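Local coordinates for Lmo0135 protein (Listeria monocytogenes EGD-e, PDB 5ISU) that serves as the substrate-binding protein, CtaP, of an ABC transporter and probably takes part in peptide uptake, at residues 257-262 / 464-469; 283-288 / 317-322; 296-301 / 469-474; 307-312 / 402-407. All blocks are in the same frame, centred on the assembly; numbering follows the deposited sequence.

Overall arrangement
Contacts 1 and 3 are buried and belong to one mixed sheet. Both use strand 462-475: contact 1 pairs it with strand 248-263, and contact 3 with strand 299-301 and the residues before it. Contacts 2 and 4 are partly buried. Contact 2 joins the start of helix 285-292 to a loop, and contact 4 joins two loops. The centre of contact 2 lies about 24 Å from the chain centre, that of contact 4 about 11 Å from the chain centre. Backbone pairing carries contact 1, with a salt bridge beside it. Contact 3 rests on a single asparagine gripping two carbonyls. Contact 2 uses one arginine and two waters. Contact 4 relies on side-chain amides, a threonine hydroxyl and bridging water.

Contact 1: residues 257-262 / 464-469; sequences RLSYAT and PISYDN
Arg257 and Asp468 lie side by side on adjacent antiparallel strands, with their side chains pointing the same way. The Arg257 chain is extended, with CG anti to the backbone N (chi1 178°). Its NH2 reaches Asp468 OD2 at 2.8 Å, within a salt bridge. The N-H points poorly, so the hydrogen-bond part is weak. The oxygen sits at the edge of the guanidinium. Asp468 OD2 also has a weak bond from Tyr293 OH. On the same face, Ser466 OG donates to the syn lone pair of Asp468 OD1, at 2.6 Å, which helps fix the carboxylate. Ser259 CB packs against both Ser466 OG and Asp468 OD2. A water joins the two serine hydroxyls, 2.6 Å from Ser259 OG and 3.0 Å from Ser466 OG. Ser259 is also the focus of a classic beta bulge. Its O accepts from Ile465 N at 2.8 Å and from Ser466 N at 3.2 Å, while its N donates to Ser466 O. The extra residue shifts the register by one. On the other face, Leu258 CD1 touches Pro464 CB and Tyr467 CE1, both at 3.8 Å. Strand 395-400 flanks strand 248-263 through Leu258 and Tyr260. Strand 299-301 follows on beyond strand 462-475, and helix 285-292 packs on Ile465 and Ser466 through Ile288 and Ile289.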
# COMPACT_ATOMS: atom_id res chain seq x y z
N ARG A 257 -4.61 -1.25 -5.06
CA ARG A 257 -5.51 -0.56 -4.18
C ARG A 257 -6.94 -1.05 -4.39
O ARG A 257 -7.39 -1.17 -5.53
CB ARG A 257 -5.45 0.94 -4.41
CG ARG A 257 -6.42 1.73 -3.54
CD ARG A 257 -6.25 3.22 -3.71
NE ARG A 257 -7.16 3.99 -2.85
CZ ARG A 257 -8.44 4.28 -3.13
NH1 ARG A 257 -9.16 5.00 -2.27
NH2 ARG A 257 -9.01 3.86 -4.26
N LEU A 258 -7.62 -1.37 -3.29
CA LEU A 258 -9.03 -1.68 -3.33
C LEU A 258 -9.80 -0.41 -2.92
O LEU A 258 -9.50 0.18 -1.90
CB LEU A 258 -9.40 -2.81 -2.37
CG LEU A 258 -10.92 -2.96 -2.18
CD1 LEU A 258 -11.62 -3.42 -3.46
CD2 LEU A 258 -11.29 -3.87 -1.02
N SER A 259 -10.76 -0.01 -3.73
CA SER A 259 -11.68 1.09 -3.43
C SER A 259 -12.93 0.37 -2.98
O SER A 259 -13.39 -0.55 -3.68
CB SER A 259 -11.98 1.90 -4.69
OG SER A 259 -13.01 2.85 -4.46
N TYR A 260 -13.46 0.73 -1.80
CA TYR A 260 -14.63 0.06 -1.28
C TYR A 260 -15.49 0.93 -0.39
O TYR A 260 -15.08 2.00 0.04
CB TYR A 260 -14.21 -1.17 -0.48
CG TYR A 260 -13.47 -0.89 0.80
CD1 TYR A 260 -12.15 -0.45 0.80
CD2 TYR A 260 -14.09 -1.05 2.02
CE1 TYR A 260 -11.47 -0.19 1.97
CE2 TYR A 260 -13.41 -0.82 3.22
CZ TYR A 260 -12.10 -0.38 3.19
OH TYR A 260 -11.42 -0.13 4.36
N ALA A 261 -16.70 0.46 -0.12
CA ALA A 261 -17.63 1.10 0.79
C ALA A 261 -17.81 0.20 2.00
O ALA A 261 -17.90 -1.00 1.85
CB ALA A 261 -18.95 1.32 0.11
N THR A 262 -17.85 0.77 3.20
CA THR A 262 -18.05 0.02 4.43
C THR A 262 -19.46 0.25 4.93
O THR A 262 -19.97 1.34 4.78
CB THR A 262 -17.16 0.56 5.56
OG1 THR A 262 -17.62 1.88 5.92
CG2 THR A 262 -15.71 0.64 5.16
N PRO A 464 -16.81 -4.26 -2.10
CA PRO A 464 -15.57 -3.97 -2.87
C PRO A 464 -15.95 -3.39 -4.22
O PRO A 464 -16.67 -4.02 -4.96
CB PRO A 464 -14.90 -5.34 -3.03
CG PRO A 464 -15.66 -6.28 -2.13
CD PRO A 464 -17.02 -5.70 -1.93
N ILE A 465 -15.49 -2.18 -4.52
CA ILE A 465 -15.85 -1.52 -5.75
C ILE A 465 -14.89 -1.86 -6.89
O ILE A 465 -15.30 -2.40 -7.90
CB ILE A 465 -15.89 0.01 -5.58
CG1 ILE A 465 -16.91 0.41 -4.52
CG2 ILE A 465 -16.23 0.68 -6.91
CD1 ILE A 465 -16.83 1.88 -4.14
N SER A 466 -13.63 -1.50 -6.72
CA SER A 466 -12.65 -1.72 -7.78
C SER A 466 -11.21 -1.85 -7.32
O SER A 466 -10.86 -1.40 -6.23
CB SER A 466 -12.72 -0.55 -8.76
OG SER A 466 -12.51 0.71 -8.12
N TYR A 467 -10.41 -2.55 -8.13
CA TYR A 467 -8.99 -2.63 -7.91
C TYR A 467 -8.48 -1.54 -8.82
O TYR A 467 -8.67 -1.60 -10.05
CB TYR A 467 -8.40 -3.99 -8.27
CG TYR A 467 -9.12 -5.12 -7.58
CD1 TYR A 467 -9.31 -5.09 -6.20
CD2 TYR A 467 -9.59 -6.22 -8.29
CE1 TYR A 467 -9.98 -6.10 -5.54
CE2 TYR A 467 -10.26 -7.24 -7.64
CZ TYR A 467 -10.45 -7.17 -6.25
OH TYR A 467 -11.13 -8.17 -5.56
N ASP A 468 -7.89 -0.51 -8.21
CA ASP A 468 -7.45 0.68 -8.93
C ASP A 468 -6.04 0.68 -9.52
O ASP A 468 -5.14 0.01 -9.04
CB ASP A 468 -7.61 1.88 -7.99
CG ASP A 468 -9.06 2.18 -7.65
OD1 ASP A 468 -9.97 1.44 -8.10
OD2 ASP A 468 -9.28 3.18 -6.93
N ASN A 469 -5.88 1.44 -10.60
CA ASN A 469 -4.56 1.58 -11.24
C ASN A 469 -4.05 2.98 -10.95
O ASN A 469 -4.81 3.87 -10.66
CB ASN A 469 -4.66 1.39 -12.76
CG ASN A 469 -5.14 0.02 -13.15
OD1 ASN A 469 -4.85 -0.98 -12.49
ND2 ASN A 469 -5.90 -0.04 -14.23
O HOH W 1 -13.67 3.20 -7.00

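Contact 2: residues 283-288 / 317-322; sequences LDREEI and VETYDQ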
# COMPACT_ATOMS: atom_id res chain seq x y z
N LEU A 283 -26.27 -1.83 -6.90
CA LEU A 283 -25.12 -1.23 -7.58
C LEU A 283 -24.55 -2.05 -8.72
O LEU A 283 -24.74 -3.27 -8.79
CB LEU A 283 -24.02 -1.00 -6.54
CG LEU A 283 -24.41 -0.25 -5.26
CD1 LEU A 283 -23.25 -0.23 -4.28
CD2 LEU A 283 -24.86 1.16 -5.57
N ASP A 284 -23.85 -1.36 -9.62
CA ASP A 284 -23.15 -1.97 -10.78
C ASP A 284 -21.75 -1.38 -10.91
O ASP A 284 -21.58 -0.19 -11.19
CB ASP A 284 -23.90 -1.78 -12.09
CG ASP A 284 -23.10 -2.29 -13.29
OD1 ASP A 284 -22.11 -1.64 -13.69
OD2 ASP A 284 -23.45 -3.36 -13.83
N ARG A 285 -20.77 -2.24 -10.75
CA ARG A 285 -19.37 -1.83 -10.78
C ARG A 285 -18.87 -1.09 -12.01
O ARG A 285 -18.17 -0.10 -11.85
CB ARG A 285 -18.48 -3.04 -10.50
CG ARG A 285 -18.59 -3.49 -9.06
CD ARG A 285 -17.79 -4.72 -8.76
NE ARG A 285 -17.87 -5.05 -7.34
CZ ARG A 285 -18.82 -5.81 -6.77
NH1 ARG A 285 -18.79 -6.03 -5.45
NH2 ARG A 285 -19.79 -6.36 -7.48
N GLU A 286 -19.20 -1.55 -13.23
CA GLU A 286 -18.74 -0.85 -14.45
C GLU A 286 -19.27 0.58 -14.49
O GLU A 286 -18.57 1.48 -14.94
CB GLU A 286 -19.10 -1.59 -15.74
CG GLU A 286 -18.36 -2.91 -15.86
CD GLU A 286 -18.36 -3.51 -17.28
OE1 GLU A 286 -17.86 -4.64 -17.40
OE2 GLU A 286 -18.82 -2.85 -18.26
N GLU A 287 -20.48 0.78 -13.99
CA GLU A 287 -21.07 2.12 -13.91
C GLU A 287 -20.35 2.99 -12.88
O GLU A 287 -20.10 4.17 -13.15
CB GLU A 287 -22.57 2.04 -13.58
CG GLU A 287 -23.43 1.48 -14.72
CD GLU A 287 -24.93 1.53 -14.44
OE1 GLU A 287 -25.37 1.67 -13.26
OE2 GLU A 287 -25.68 1.41 -15.42
N ILE A 288 -20.03 2.42 -11.71
CA ILE A 288 -19.30 3.19 -10.69
C ILE A 288 -17.95 3.64 -11.23
O ILE A 288 -17.57 4.80 -11.08
CB ILE A 288 -19.07 2.40 -9.40
CG1 ILE A 288 -20.41 2.08 -8.73
CG2 ILE A 288 -18.22 3.21 -8.43
CD1 ILE A 288 -20.31 1.13 -7.55
N VAL A 317 -16.22 -15.30 -5.53
CA VAL A 317 -16.97 -15.00 -4.32
C VAL A 317 -18.27 -14.33 -4.76
O VAL A 317 -18.38 -13.92 -5.92
CB VAL A 317 -16.19 -14.06 -3.34
CG1 VAL A 317 -14.96 -14.75 -2.79
CG2 VAL A 317 -15.79 -12.74 -4.00
N GLU A 318 -19.23 -14.20 -3.86
CA GLU A 318 -20.48 -13.55 -4.21
C GLU A 318 -20.19 -12.06 -4.48
O GLU A 318 -19.49 -11.41 -3.69
CB GLU A 318 -21.54 -13.72 -3.11
CG GLU A 318 -22.88 -13.04 -3.43
CD GLU A 318 -23.44 -13.43 -4.79
OE1 GLU A 318 -23.42 -14.65 -5.13
OE2 GLU A 318 -23.91 -12.53 -5.53
N THR A 319 -20.73 -11.54 -5.58
CA THR A 319 -20.51 -10.15 -5.96
C THR A 319 -21.77 -9.31 -6.03
O THR A 319 -21.68 -8.11 -6.26
CB THR A 319 -19.68 -10.03 -7.27
OG1 THR A 319 -20.25 -10.85 -8.29
CG2 THR A 319 -18.29 -10.49 -7.02
N TYR A 320 -22.93 -9.92 -5.82
CA TYR A 320 -24.21 -9.21 -5.80
C TYR A 320 -24.42 -8.38 -7.05
O TYR A 320 -24.66 -7.18 -6.97
CB TYR A 320 -24.29 -8.30 -4.57
CG TYR A 320 -24.10 -9.06 -3.29
CD1 TYR A 320 -25.16 -9.73 -2.72
CD2 TYR A 320 -22.86 -9.12 -2.67
CE1 TYR A 320 -25.01 -10.46 -1.57
CE2 TYR A 320 -22.70 -9.84 -1.49
CZ TYR A 320 -23.80 -10.51 -0.95
OH TYR A 320 -23.73 -11.24 0.20
N ASP A 321 -24.32 -9.04 -8.21
CA ASP A 321 -24.47 -8.33 -9.50
C ASP A 321 -25.83 -7.64 -9.55
O ASP A 321 -26.83 -8.18 -9.09
CB ASP A 321 -24.25 -9.28 -10.66
CG ASP A 321 -22.86 -9.92 -10.62
OD1 ASP A 321 -22.54 -10.57 -9.60
OD2 ASP A 321 -22.10 -9.76 -11.59
N GLN A 322 -25.85 -6.43 -10.11
CA GLN A 322 -27.04 -5.56 -10.08
C GLN A 322 -28.37 -6.26 -10.36
O GLN A 322 -28.55 -6.90 -11.39
CB GLN A 322 -26.88 -4.37 -11.03
CG GLN A 322 -27.76 -3.18 -10.67
CD GLN A 322 -27.58 -2.01 -11.64
OE1 GLN A 322 -27.74 -2.16 -12.85
NE2 GLN A 322 -27.26 -0.83 -11.11
O HOH W 2 -23.13 -5.17 -7.81
O HOH W 3 -23.41 -5.68 -11.92
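Arg285 NH2 donates to the backbone O of Thr319 at 2.9 Å, and the bond is almost straight at 175°. The oxygen lies in the guanidinium plane, while the donor is tilted slightly from the carbonyl plane. The Arg285 chain is extended from CG to NE, which lets it span from the helix to the loop. Thr319 crosses it at about a right angle, and its CG2 lies over one face of the guanidinium. The same guanidinium donates from NE to Pro464 O, so one group ties the loop and a strand together. Gln322 carries the largest buried area. Its CG, anti to the backbone N (chi1 -157°), lies beside Leu283 O, and the extended chain beyond it carries the amide to Asp284. CB rests 3.3 Å from Leu283 O, and NE2 comes within 3.6 Å of Asp284 CB. NE2 also has a weak bond to Ala282 O. Two waters fill in between the backbones. One lies 2.7 Å from both Leu283 O and Tyr320 O. The other donates to Asp284 OD2 and accepts from Gln322 N. Asp284 is the N-cap of helix 285-292, and its OD1 accepts from Glu287 N at 2.9 Å. The cap thus holds the helix end with one carboxylate oxygen and meets the loop through water with the other. Around this joint, helix 351-365 packs on Leu283 and Gln322, strand 462-475 lies against Leu283 and Arg285, and Tyr320 leans on helix 273-281.

Contact 3: residues 296-301 / 469-474; sequences DEYAKP and NAVLAL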
# COMPACT_ATOMS: atom_id res chain seq x y z
N ASP A 296 -12.64 2.68 -18.10
CA ASP A 296 -12.19 1.46 -17.43
C ASP A 296 -10.67 1.23 -17.44
O ASP A 296 -10.22 0.18 -16.99
CB ASP A 296 -12.91 0.23 -18.02
CG ASP A 296 -12.47 -0.09 -19.44
OD1 ASP A 296 -12.11 0.84 -20.20
OD2 ASP A 296 -12.49 -1.29 -19.80
N GLU A 297 -9.89 2.17 -17.97
CA GLU A 297 -8.43 1.99 -17.99
C GLU A 297 -7.82 2.24 -16.61
O GLU A 297 -6.70 1.84 -16.36
CB GLU A 297 -7.75 2.92 -19.02
CG GLU A 297 -6.26 2.58 -19.23
CD GLU A 297 -5.49 3.55 -20.14
OE1 GLU A 297 -6.07 4.14 -21.08
OE2 GLU A 297 -4.27 3.70 -19.91
N TYR A 298 -8.57 2.88 -15.71
CA TYR A 298 -8.06 3.27 -14.40
C TYR A 298 -8.49 2.42 -13.22
O TYR A 298 -8.01 2.62 -12.10
CB TYR A 298 -8.41 4.73 -14.16
CG TYR A 298 -8.00 5.60 -15.35
CD1 TYR A 298 -6.66 5.75 -15.70
CD2 TYR A 298 -8.96 6.27 -16.11
CE1 TYR A 298 -6.29 6.53 -16.79
CE2 TYR A 298 -8.60 7.06 -17.20
CZ TYR A 298 -7.26 7.19 -17.53
OH TYR A 298 -6.91 7.97 -18.61
N ALA A 299 -9.38 1.47 -13.47
CA ALA A 299 -9.84 0.57 -12.43
C ALA A 299 -10.59 -0.60 -13.06
O ALA A 299 -11.18 -0.46 -14.12
CB ALA A 299 -10.74 1.29 -11.44
N LYS A 300 -10.50 -1.77 -12.42
CA LYS A 300 -11.23 -2.94 -12.87
C LYS A 300 -12.17 -3.36 -11.71
O LYS A 300 -11.81 -3.20 -10.54
CB LYS A 300 -10.30 -4.08 -13.29
CG LYS A 300 -9.48 -4.70 -12.16
CD LYS A 300 -8.46 -5.73 -12.67
CE LYS A 300 -9.13 -6.97 -13.23
NZ LYS A 300 -8.14 -7.98 -13.70
N PRO A 301 -13.37 -3.88 -12.03
CA PRO A 301 -14.32 -4.31 -11.02
C PRO A 301 -13.75 -5.28 -9.99
O PRO A 301 -13.11 -6.25 -10.36
CB PRO A 301 -15.40 -5.03 -11.84
CG PRO A 301 -15.29 -4.46 -13.22
CD PRO A 301 -13.85 -4.17 -13.41
N ASN A 469 -5.88 1.44 -10.60
CA ASN A 469 -4.56 1.58 -11.24
C ASN A 469 -4.05 2.98 -10.95
O ASN A 469 -4.81 3.87 -10.66
CB ASN A 469 -4.66 1.39 -12.76
CG ASN A 469 -5.14 0.02 -13.15
OD1 ASN A 469 -4.85 -0.98 -12.49
ND2 ASN A 469 -5.90 -0.04 -14.23
N ALA A 470 -2.74 3.13 -10.96
CA ALA A 470 -2.10 4.43 -10.81
C ALA A 470 -1.61 4.78 -12.22
O ALA A 470 -1.53 3.91 -13.09
CB ALA A 470 -0.95 4.36 -9.84
N VAL A 471 -1.28 6.06 -12.43
CA VAL A 471 -0.82 6.55 -13.74
C VAL A 471 0.39 7.45 -13.59
O VAL A 471 0.41 8.32 -12.71
CB VAL A 471 -1.93 7.36 -14.46
CG1 VAL A 471 -1.49 7.75 -15.86
CG2 VAL A 471 -3.22 6.56 -14.53
N LEU A 472 1.39 7.22 -14.43
CA LEU A 472 2.60 8.04 -14.48
C LEU A 472 2.76 8.66 -15.86
O LEU A 472 2.37 8.07 -16.87
CB LEU A 472 3.85 7.20 -14.30
CG LEU A 472 4.05 6.47 -13.00
CD1 LEU A 472 5.24 5.54 -13.16
CD2 LEU A 472 4.21 7.44 -11.84
N ALA A 473 3.42 9.81 -15.88
CA ALA A 473 3.79 10.47 -17.10
C ALA A 473 5.31 10.58 -17.02
O ALA A 473 5.84 11.10 -16.04
CB ALA A 473 3.13 11.83 -17.20
N LEU A 474 5.98 10.08 -18.05
CA LEU A 474 7.45 10.09 -18.14
C LEU A 474 7.89 10.77 -19.44
O LEU A 474 7.53 10.30 -20.51
CB LEU A 474 8.00 8.66 -18.13
CG LEU A 474 9.52 8.53 -18.35
CD1 LEU A 474 10.23 9.26 -17.22
CD2 LEU A 474 10.02 7.09 -18.42
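Asn469 grips two successive carbonyls of the residues that lead into strand 299-301. Its backbone N donates to Tyr298 O at 2.9 Å, with an N-H...O angle of 165°. Its side chain adds a second bond, from ND2 to Glu297 O at 3.0 Å. That oxygen lies close to the amide plane of Asn469, but both donors sit above the planes of the carbonyls they meet. CG is beside the backbone N and anti to the carbonyl carbon (chi1 -62°), which puts it on the side of the same partner segment as the N-H. CB then lies 3.6 Å from Tyr298 O. The Glu297 side chain looks elsewhere, to a salt bridge with Arg239. Further along strand 462-475, Val471 CG2 touches the Tyr298 ring obliquely, at 3.7 Å from CD1 and 3.8 Å from CE1. Pro236 and Tyr293 also touch the Tyr298 side chain. Lys300 continues the backbone pairing with Tyr467. The contact therefore combines two hydrogen bonds from one residue with a small apolar contact beside them. A side-chain amide here does the work of a second backbone donor, and it ties the residues just before strand 299-301 to strand 462-475.

Contact 4: residues 307-312 / 402-407; sequences TENTKY and MGNDPD
Asn309 and Asn404 cross at about a right angle, with their amide planes 66° apart. ND2 of Asn309 donates to OD1 of Asn404 at 3.0 Å. The bond is straight, at 179°, and lies in the planes of both amides. Asn309 CG sits between the backbone N and the carbonyl carbon (chi1 58°), which brings CG toward the facing loop. A water accepts from the same ND2 at 2.8 Å and from Gly403 N at 2.7 Å. Thr310 points its two branches at different targets. OG1 donates to Gly403 O at 2.8 Å, met nearly in line with the C=O, and is also bonded to Tyr409 OH. CG2 rests 3.3 Å from Pro406 N and also touches the proline ring. Next to it, Lys311 N donates to Asn404 O at 2.9 Å. Pro406 CG meets Tyr312 CD2 at the edge of the ring, at 4.1 Å. Tyr312 OH itself bonds to Asp442, in helix 442-458. Asp405 OD1 accepts from Asp407 N in an Asx turn, and its OD2 forms a salt bridge with Arg445. No regular strand pairing joins the two loops. Their match depends on side-chain amides, one hydroxyl, one backbone bond and water, so these directional polar bonds set the fit, with Pro406 giving the apolar end.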
# COMPACT_ATOMS: atom_id res chain seq x y z
N THR A 307 -6.86 -7.74 -2.74
CA THR A 307 -6.40 -7.32 -4.07
C THR A 307 -5.73 -8.52 -4.76
O THR A 307 -5.40 -9.51 -4.10
CB THR A 307 -5.44 -6.11 -4.01
OG1 THR A 307 -4.43 -6.33 -3.01
CG2 THR A 307 -6.22 -4.85 -3.68
N GLU A 308 -5.52 -8.42 -6.07
CA GLU A 308 -4.98 -9.54 -6.88
C GLU A 308 -3.57 -10.01 -6.58
O GLU A 308 -3.22 -11.13 -6.90
CB GLU A 308 -5.08 -9.23 -8.37
CG GLU A 308 -6.51 -9.05 -8.86
CD GLU A 308 -6.61 -8.95 -10.38
OE1 GLU A 308 -5.56 -8.93 -11.09
OE2 GLU A 308 -7.76 -8.91 -10.87
N ASN A 309 -2.76 -9.11 -6.04
CA ASN A 309 -1.38 -9.41 -5.66
C ASN A 309 -1.27 -10.28 -4.41
O ASN A 309 -0.20 -10.84 -4.14
CB ASN A 309 -0.61 -8.11 -5.35
CG ASN A 309 -1.28 -7.30 -4.22
OD1 ASN A 309 -2.41 -6.82 -4.38
ND2 ASN A 309 -0.57 -7.13 -3.10
N THR A 310 -2.33 -10.34 -3.61
CA THR A 310 -2.27 -11.04 -2.33
C THR A 310 -2.45 -12.53 -2.47
O THR A 310 -3.43 -12.96 -3.06
CB THR A 310 -3.35 -10.52 -1.38
OG1 THR A 310 -3.24 -9.10 -1.24
CG2 THR A 310 -3.23 -11.18 -0.01
N LYS A 311 -1.56 -13.33 -1.88
CA LYS A 311 -1.70 -14.79 -1.94
C LYS A 311 -3.08 -15.27 -1.56
O LYS A 311 -3.69 -14.77 -0.61
CB LYS A 311 -0.69 -15.55 -1.09
CG LYS A 311 0.64 -15.77 -1.76
CD LYS A 311 1.37 -16.96 -1.17
CE LYS A 311 1.62 -16.83 0.32
NZ LYS A 311 2.41 -18.02 0.77
N TYR A 312 -3.55 -16.26 -2.33
CA TYR A 312 -4.84 -16.91 -2.14
C TYR A 312 -6.02 -16.07 -2.62
O TYR A 312 -7.19 -16.42 -2.39
CB TYR A 312 -4.99 -17.42 -0.70
CG TYR A 312 -3.74 -18.15 -0.22
CD1 TYR A 312 -3.23 -19.23 -0.93
CD2 TYR A 312 -3.07 -17.75 0.92
CE1 TYR A 312 -2.08 -19.89 -0.51
CE2 TYR A 312 -1.92 -18.41 1.36
CZ TYR A 312 -1.43 -19.47 0.64
OH TYR A 312 -0.29 -20.11 1.07
N MET A 402 -2.69 -3.24 0.91
CA MET A 402 -2.24 -4.05 2.05
C MET A 402 -1.05 -5.00 1.95
O MET A 402 -0.63 -5.54 2.99
CB MET A 402 -3.42 -4.86 2.59
CG MET A 402 -4.52 -4.02 3.17
SD MET A 402 -3.95 -2.89 4.44
CE MET A 402 -3.34 -3.98 5.71
N GLY A 403 -0.51 -5.23 0.77
CA GLY A 403 0.61 -6.18 0.70
C GLY A 403 0.22 -7.55 0.14
O GLY A 403 -0.96 -7.81 -0.16
N ASN A 404 1.23 -8.42 0.06
CA ASN A 404 1.15 -9.74 -0.58
C ASN A 404 0.66 -10.92 0.26
O ASN A 404 0.42 -11.99 -0.32
CB ASN A 404 2.53 -10.09 -1.19
CG ASN A 404 2.96 -9.12 -2.29
OD1 ASN A 404 2.14 -8.38 -2.85
ND2 ASN A 404 4.25 -9.13 -2.61
N ASP A 405 0.55 -10.77 1.58
CA ASP A 405 0.08 -11.84 2.44
C ASP A 405 -1.24 -11.41 3.08
O ASP A 405 -1.32 -10.32 3.67
CB ASP A 405 1.11 -12.25 3.51
CG ASP A 405 0.68 -13.53 4.30
OD1 ASP A 405 -0.30 -13.46 5.10
OD2 ASP A 405 1.33 -14.60 4.12
N PRO A 406 -2.28 -12.28 3.00
CA PRO A 406 -3.58 -11.91 3.55
C PRO A 406 -3.61 -11.69 5.06
O PRO A 406 -4.54 -11.07 5.56
CB PRO A 406 -4.47 -13.09 3.14
CG PRO A 406 -3.53 -14.25 3.01
CD PRO A 406 -2.26 -13.67 2.49
N ASP A 407 -2.61 -12.16 5.79
CA ASP A 407 -2.59 -11.96 7.26
C ASP A 407 -2.56 -10.47 7.63
O ASP A 407 -3.08 -10.07 8.67
CB ASP A 407 -1.40 -12.66 7.88
CG ASP A 407 -1.40 -12.57 9.41
OD1 ASP A 407 -2.33 -13.10 10.06
OD2 ASP A 407 -0.43 -12.01 9.98
O HOH W 4 -4.15 -4.44 -1.06
O HOH W 5 -1.30 -4.77 -1.80